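Local structure of tail spike protein gp49 (Pseudomonas phage LKA1, 4RU4) at residues F158-R162 / A375-G379; E169-V173 / A249-D253. The protein probably acts as a lyase on the O-specific polysaccharide of Pseudomonas, helping the phage degrade the host envelope during entry. The contacts are given in a common frame with arbitrary orientation. Numbering follows the deposited sequence.

Both contacts tie the Ig-like region to coils of the parallel beta-helix, at places whose centres lie 21 Å apart and whose nearest atoms are about 8 Å apart, without touching. Along the chain the order is 158-162, 169-173, 249-253, 375-379, so interaction 2 falls within the sequence span that interaction 1 brackets. The first partners are close neighbours: 158-162 is in the loop between strands 147-151 and 168-177, and 169-173 is on strand 168-177. Their partners are far apart in sequence, the corner after strand 247-249 and strand 372-377 with the residues that follow. The Ig-like region thus packs on separate coils, and interaction 2 also meets the second subunit of the trimer.

Interaction 1: residues F158-R162 / A375-G379; sequences FSGFR and AEILG
Residues 158-162 form an irregular loop running roughly antiparallel to 375-379, on strand 372-377 and the residues that follow: the nearest CA pairs are Ser159-Leu378 at 6.5 Å and Phe161-Glu376 at 5.8 Å. Glu376 has left-handed backbone angles (55/46), a kink in the beta-helix coil. Phe161 (chi1 m) points its CB toward the coil and lays a ring face over this kink, with Glu376 CA 3.3 Å from the ring centroid and 4° off its normal, a close CH-pi contact. The ring edge meets Ile377 O, 3.1 Å from Phe161 CE2; that carbonyl is satisfied by Thr416. Earlier in the loop, Phe158 (chi1 t) receives Leu378 CD2 over a face, 4.1 Å from the centroid.

The polar groups around these rings are matched. Ser159 OG accepts from Phe161 N at 3.2 Å, an ST turn, and donates to a water at 2.7 Å that donates to Glu376 O at 2.7 Å. The CA-to-CB bond of Glu376 points sideways, but with chi1 m and chi2 t its carboxylate reaches Arg162, whose NE makes a salt bridge to Glu376 OE2 at 2.7 Å (angle 158°); Arg162 NH2 adds a weak bond to OE2 at 3.3 Å. A second water donates to Phe161 O at 2.7 Å and Glu376 OE2 at 2.9 Å. Glu376 OE1 is held by Tyr165 OH and Gly333 N. Both carboxylate oxygens are engaged, so Glu376 links the Ig-like loop to the coil by a salt bridge, a direct hydrogen bond from Tyr165 and two water bridges, while Phe158 packs on Leu378 and Phe161 lies on the Glu376 backbone.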
loop_
_atom_site.group_PDB
_atom_site.type_symbol
_atom_site.label_atom_id
_atom_site.label_comp_id
_atom_site.label_asym_id
_atom_site.label_seq_id
_atom_site.Cartn_x
_atom_site.Cartn_y
_atom_site.Cartn_z
ATOM N N PHE B 158 -14.038 -25.105 12.340
ATOM C CA PHE B 158 -13.999 -23.827 11.609
ATOM C C PHE B 158 -14.512 -23.976 10.140
ATOM O O PHE B 158 -15.335 -23.187 9.653
ATOM C CB PHE B 158 -12.575 -23.239 11.601
ATOM C CG PHE B 158 -12.428 -21.996 10.721
ATOM C CD1 PHE B 158 -12.881 -20.760 11.161
ATOM C CD2 PHE B 158 -11.843 -22.079 9.465
ATOM C CE1 PHE B 158 -12.754 -19.599 10.342
ATOM C CE2 PHE B 158 -11.721 -20.947 8.644
ATOM C CZ PHE B 158 -12.170 -19.710 9.092
ATOM N N SER B 159 -13.983 -24.963 9.435
ATOM C CA SER B 159 -14.376 -25.222 8.039
ATOM C C SER B 159 -14.526 -26.709 7.730
ATOM O O SER B 159 -13.706 -27.537 8.161
ATOM C CB SER B 159 -13.357 -24.590 7.081
ATOM O OG SER B 159 -13.583 -25.029 5.760
ATOM N N GLY B 160 -15.556 -27.056 6.958
ATOM C CA GLY B 160 -15.784 -28.435 6.613
ATOM C C GLY B 160 -14.853 -28.939 5.518
ATOM O O GLY B 160 -14.861 -30.130 5.214
ATOM N N PHE B 161 -14.069 -28.045 4.910
ATOM C CA PHE B 161 -13.245 -28.452 3.767
ATOM C C PHE B 161 -12.149 -29.451 4.175
ATOM O O PHE B 161 -11.762 -30.297 3.377
ATOM C CB PHE B 161 -12.651 -27.231 3.043
ATOM C CG PHE B 161 -13.620 -26.544 2.086
ATOM C CD1 PHE B 161 -13.838 -27.062 0.809
ATOM C CD2 PHE B 161 -14.295 -25.387 2.456
ATOM C CE1 PHE B 161 -14.704 -26.438 -0.078
ATOM C CE2 PHE B 161 -15.178 -24.733 1.556
ATOM C CZ PHE B 161 -15.380 -25.278 0.295
ATOM N N ARG B 162 -11.647 -29.341 5.400
ATOM C CA ARG B 162 -10.677 -30.311 5.940
ATOM C C ARG B 162 -10.948 -30.564 7.391
ATOM O O ARG B 162 -11.331 -29.663 8.115
ATOM C CB ARG B 162 -9.207 -29.818 5.820
ATOM C CG ARG B 162 -8.798 -29.573 4.375
ATOM C CD ARG B 162 -7.312 -29.780 4.093
ATOM N NE ARG B 162 -6.912 -29.039 2.898
ATOM C CZ ARG B 162 -5.730 -29.171 2.278
ATOM N NH1 ARG B 162 -4.835 -30.066 2.697
ATOM N NH2 ARG B 162 -5.439 -28.405 1.228
ATOM N N ALA B 375 -9.869 -21.998 -3.612
ATOM C CA ALA B 375 -10.189 -23.324 -3.077
ATOM C C ALA B 375 -10.755 -23.114 -1.690
ATOM O O ALA B 375 -10.428 -22.108 -1.057
ATOM C CB ALA B 375 -8.936 -24.199 -2.988
ATOM N N GLU B 376 -11.572 -24.044 -1.216
ATOM C CA GLU B 376 -11.892 -24.105 0.207
ATOM C C GLU B 376 -12.445 -22.773 0.699
ATOM O O GLU B 376 -12.029 -22.244 1.754
ATOM C CB GLU B 376 -10.646 -24.549 1.023
ATOM C CG GLU B 376 -10.045 -25.879 0.528
ATOM C CD GLU B 376 -8.935 -26.461 1.434
ATOM O OE1 GLU B 376 -8.277 -25.696 2.183
ATOM O OE2 GLU B 376 -8.686 -27.693 1.357
ATOM N N ILE B 377 -13.378 -22.222 -0.081
ATOM C CA ILE B 377 -14.008 -20.946 0.247
ATOM C C ILE B 377 -15.088 -21.172 1.311
ATOM O O ILE B 377 -16.129 -21.778 1.038
ATOM C CB ILE B 377 -14.607 -20.257 -1.018
ATOM C CG1 ILE B 377 -13.473 -19.880 -1.996
ATOM C CG2 ILE B 377 -15.431 -19.032 -0.634
ATOM C CD1 ILE B 377 -12.489 -18.812 -1.454
ATOM N N LEU B 378 -14.835 -20.691 2.527
ATOM C CA LEU B 378 -15.836 -20.761 3.591
ATOM C C LEU B 378 -16.939 -19.716 3.335
ATOM O O LEU B 378 -18.144 -19.961 3.545
ATOM C CB LEU B 378 -15.193 -20.516 4.971
ATOM C CG LEU B 378 -16.139 -20.649 6.172
ATOM C CD1 LEU B 378 -16.573 -22.105 6.371
ATOM C CD2 LEU B 378 -15.519 -20.101 7.469
ATOM N N GLY B 379 -16.510 -18.557 2.854
ATOM C CA GLY B 379 -17.384 -17.412 2.710
ATOM C C GLY B 379 -16.697 -16.135 3.152
ATOM O O GLY B 379 -15.531 -16.135 3.573
HETATM O O HOH W 1 -12.436 -23.109 4.282
HETATM O O HOH W 2 -10.653 -29.780 0.976
#

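Interaction 2: residues E169-V173 / A249-D253; sequences EFCEV and ARCYD. With EDO (1,2-ethanediol), chain H.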
loop_
_atom_site.group_PDB
_atom_site.type_symbol
_atom_site.label_atom_id
_atom_site.label_comp_id
_atom_site.label_asym_id
_atom_site.label_seq_id
_atom_site.Cartn_x
_atom_site.Cartn_y
_atom_site.Cartn_z
ATOM N N GLU B 169 -9.097 -19.420 18.598
ATOM C CA GLU B 169 -8.265 -18.259 18.249
ATOM C C GLU B 169 -7.359 -17.886 19.414
ATOM O O GLU B 169 -7.525 -18.411 20.518
ATOM C CB GLU B 169 -9.147 -17.034 17.884
ATOM C CG GLU B 169 -10.160 -16.622 18.926
ATOM C CD GLU B 169 -11.212 -15.661 18.347
ATOM O OE1 GLU B 169 -10.919 -14.441 18.220
ATOM O OE2 GLU B 169 -12.313 -16.141 17.976
ATOM N N PHE B 170 -6.419 -16.973 19.162
ATOM C CA PHE B 170 -5.540 -16.431 20.202
ATOM C C PHE B 170 -6.085 -15.148 20.827
ATOM O O PHE B 170 -6.482 -14.218 20.103
ATOM C CB PHE B 170 -4.179 -16.068 19.618
ATOM C CG PHE B 170 -3.312 -17.254 19.282
ATOM C CD1 PHE B 170 -3.659 -18.114 18.236
ATOM C CD2 PHE B 170 -2.137 -17.489 19.987
ATOM C CE1 PHE B 170 -2.844 -19.178 17.884
ATOM C CE2 PHE B 170 -1.297 -18.572 19.647
ATOM C CZ PHE B 170 -1.655 -19.416 18.591
ATOM N N CYS B 171 -6.052 -15.082 22.156
ATOM C CA CYS B 171 -6.544 -13.912 22.884
ATOM C C CYS B 171 -5.429 -13.330 23.745
ATOM O O CYS B 171 -4.596 -14.064 24.268
ATOM C CB CYS B 171 -7.709 -14.271 23.802
ATOM S SG CYS B 171 -9.129 -14.985 22.996
ATOM N N GLU B 172 -5.410 -12.009 23.867
ATOM C CA GLU B 172 -4.359 -11.327 24.626
ATOM C C GLU B 172 -5.034 -10.630 25.817
ATOM O O GLU B 172 -5.943 -9.819 25.632
ATOM C CB GLU B 172 -3.616 -10.337 23.725
ATOM C CG GLU B 172 -2.387 -9.700 24.375
ATOM C CD GLU B 172 -1.631 -8.743 23.443
ATOM O OE1 GLU B 172 -1.659 -8.906 22.180
ATOM O OE2 GLU B 172 -1.000 -7.814 23.999
ATOM N N VAL B 173 -4.610 -10.974 27.026
ATOM C CA VAL B 173 -5.302 -10.513 28.241
ATOM C C VAL B 173 -5.184 -8.995 28.459
ATOM O O VAL B 173 -4.084 -8.422 28.409
ATOM C CB VAL B 173 -4.824 -11.324 29.508
ATOM C CG1 VAL B 173 -5.503 -10.816 30.800
ATOM C CG2 VAL B 173 -5.117 -12.828 29.327
ATOM N N ALA B 249 4.531 -22.661 14.101
ATOM C CA ALA B 249 3.347 -23.460 14.441
ATOM C C ALA B 249 2.764 -22.911 15.739
ATOM O O ALA B 249 3.474 -22.831 16.743
ATOM C CB ALA B 249 3.714 -24.938 14.607
ATOM N N ARG B 250 1.483 -22.557 15.725
ATOM C CA ARG B 250 0.827 -22.084 16.939
ATOM C C ARG B 250 1.581 -20.937 17.613
ATOM O O ARG B 250 1.732 -20.930 18.836
ATOM C CB ARG B 250 0.644 -23.241 17.947
ATOM C CG ARG B 250 -0.612 -24.073 17.698
ATOM C CD ARG B 250 -0.595 -25.348 18.534
ATOM N NE ARG B 250 0.435 -26.267 18.055
ATOM C CZ ARG B 250 0.280 -27.053 16.999
ATOM N NH1 ARG B 250 -0.866 -27.023 16.318
ATOM N NH2 ARG B 250 1.262 -27.848 16.600
ATOM N N CYS B 251 2.060 -19.980 16.817
ATOM C CA CYS B 251 2.740 -18.823 17.371
ATOM C C CYS B 251 1.834 -17.613 17.306
ATOM O O CYS B 251 1.055 -17.459 16.370
ATOM C CB CYS B 251 4.030 -18.495 16.605
ATOM S SG CYS B 251 5.319 -19.749 16.824
ATOM N N TYR B 252 1.997 -16.740 18.278
ATOM C CA TYR B 252 1.279 -15.466 18.333
ATOM C C TYR B 252 2.290 -14.396 17.980
ATOM O O TYR B 252 3.343 -14.325 18.628
ATOM C CB TYR B 252 0.782 -15.227 19.751
ATOM C CG TYR B 252 -0.125 -14.018 19.897
ATOM C CD1 TYR B 252 -1.364 -13.985 19.272
ATOM C CD2 TYR B 252 0.268 -12.916 20.660
ATOM C CE1 TYR B 252 -2.209 -12.879 19.410
ATOM C CE2 TYR B 252 -0.563 -11.816 20.815
ATOM C CZ TYR B 252 -1.809 -11.804 20.187
ATOM O OH TYR B 252 -2.636 -10.699 20.328
ATOM N N ASP B 253 2.003 -13.605 16.943
ATOM C CA ASP B 253 2.873 -12.492 16.542
ATOM C C ASP B 253 4.282 -12.969 16.135
ATOM O O ASP B 253 5.293 -12.341 16.479
ATOM C CB ASP B 253 2.949 -11.424 17.657
ATOM C CG ASP B 253 3.856 -10.236 17.285
ATOM O OD1 ASP B 253 3.768 -9.784 16.133
ATOM O OD2 ASP B 253 4.666 -9.774 18.137
HETATM C C1 EDO H . 1.027 -5.354 22.971
HETATM O O1 EDO H . 0.047 -5.996 22.147
HETATM C C2 EDO H . 2.361 -5.301 22.246
HETATM O O2 EDO H . 2.872 -6.648 22.177
HETATM O O HOH W 3 -5.513 -11.354 20.139
#
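This is a buried, mixed aromatic and polar contact that sets strand 168-177 of the Ig-like region against a corner of the beta-helix, between strands 247-249 and 254-257. Phe170 points toward the corner, and its CB lies 3.5 Å from Tyr252 CD1. The two rings are nearly parallel, at 14°, but slid apart (centroids 5.8 Å), so they barely overlap. The far edge of the Phe170 ring, at CZ, reaches Arg250 C at 3.7 Å. Tyr252 OH donates to Glu172 OE1 at 2.8 Å, and a water donates to both Phe170 O and Tyr252 OH, each at 3.0 Å. Glu172 also forms salt bridges with Arg184 and with Lys287 of the second subunit, and its OE2 accepts from 1,2-ethanediol O1 at 2.8 Å. Arg250 and Asp253 both adopt left-handed backbone angles (53/43 and 61/40), with the chain changing direction at Asp253, as at the turns between the sheets of a pectate lyase-like parallel beta-helix.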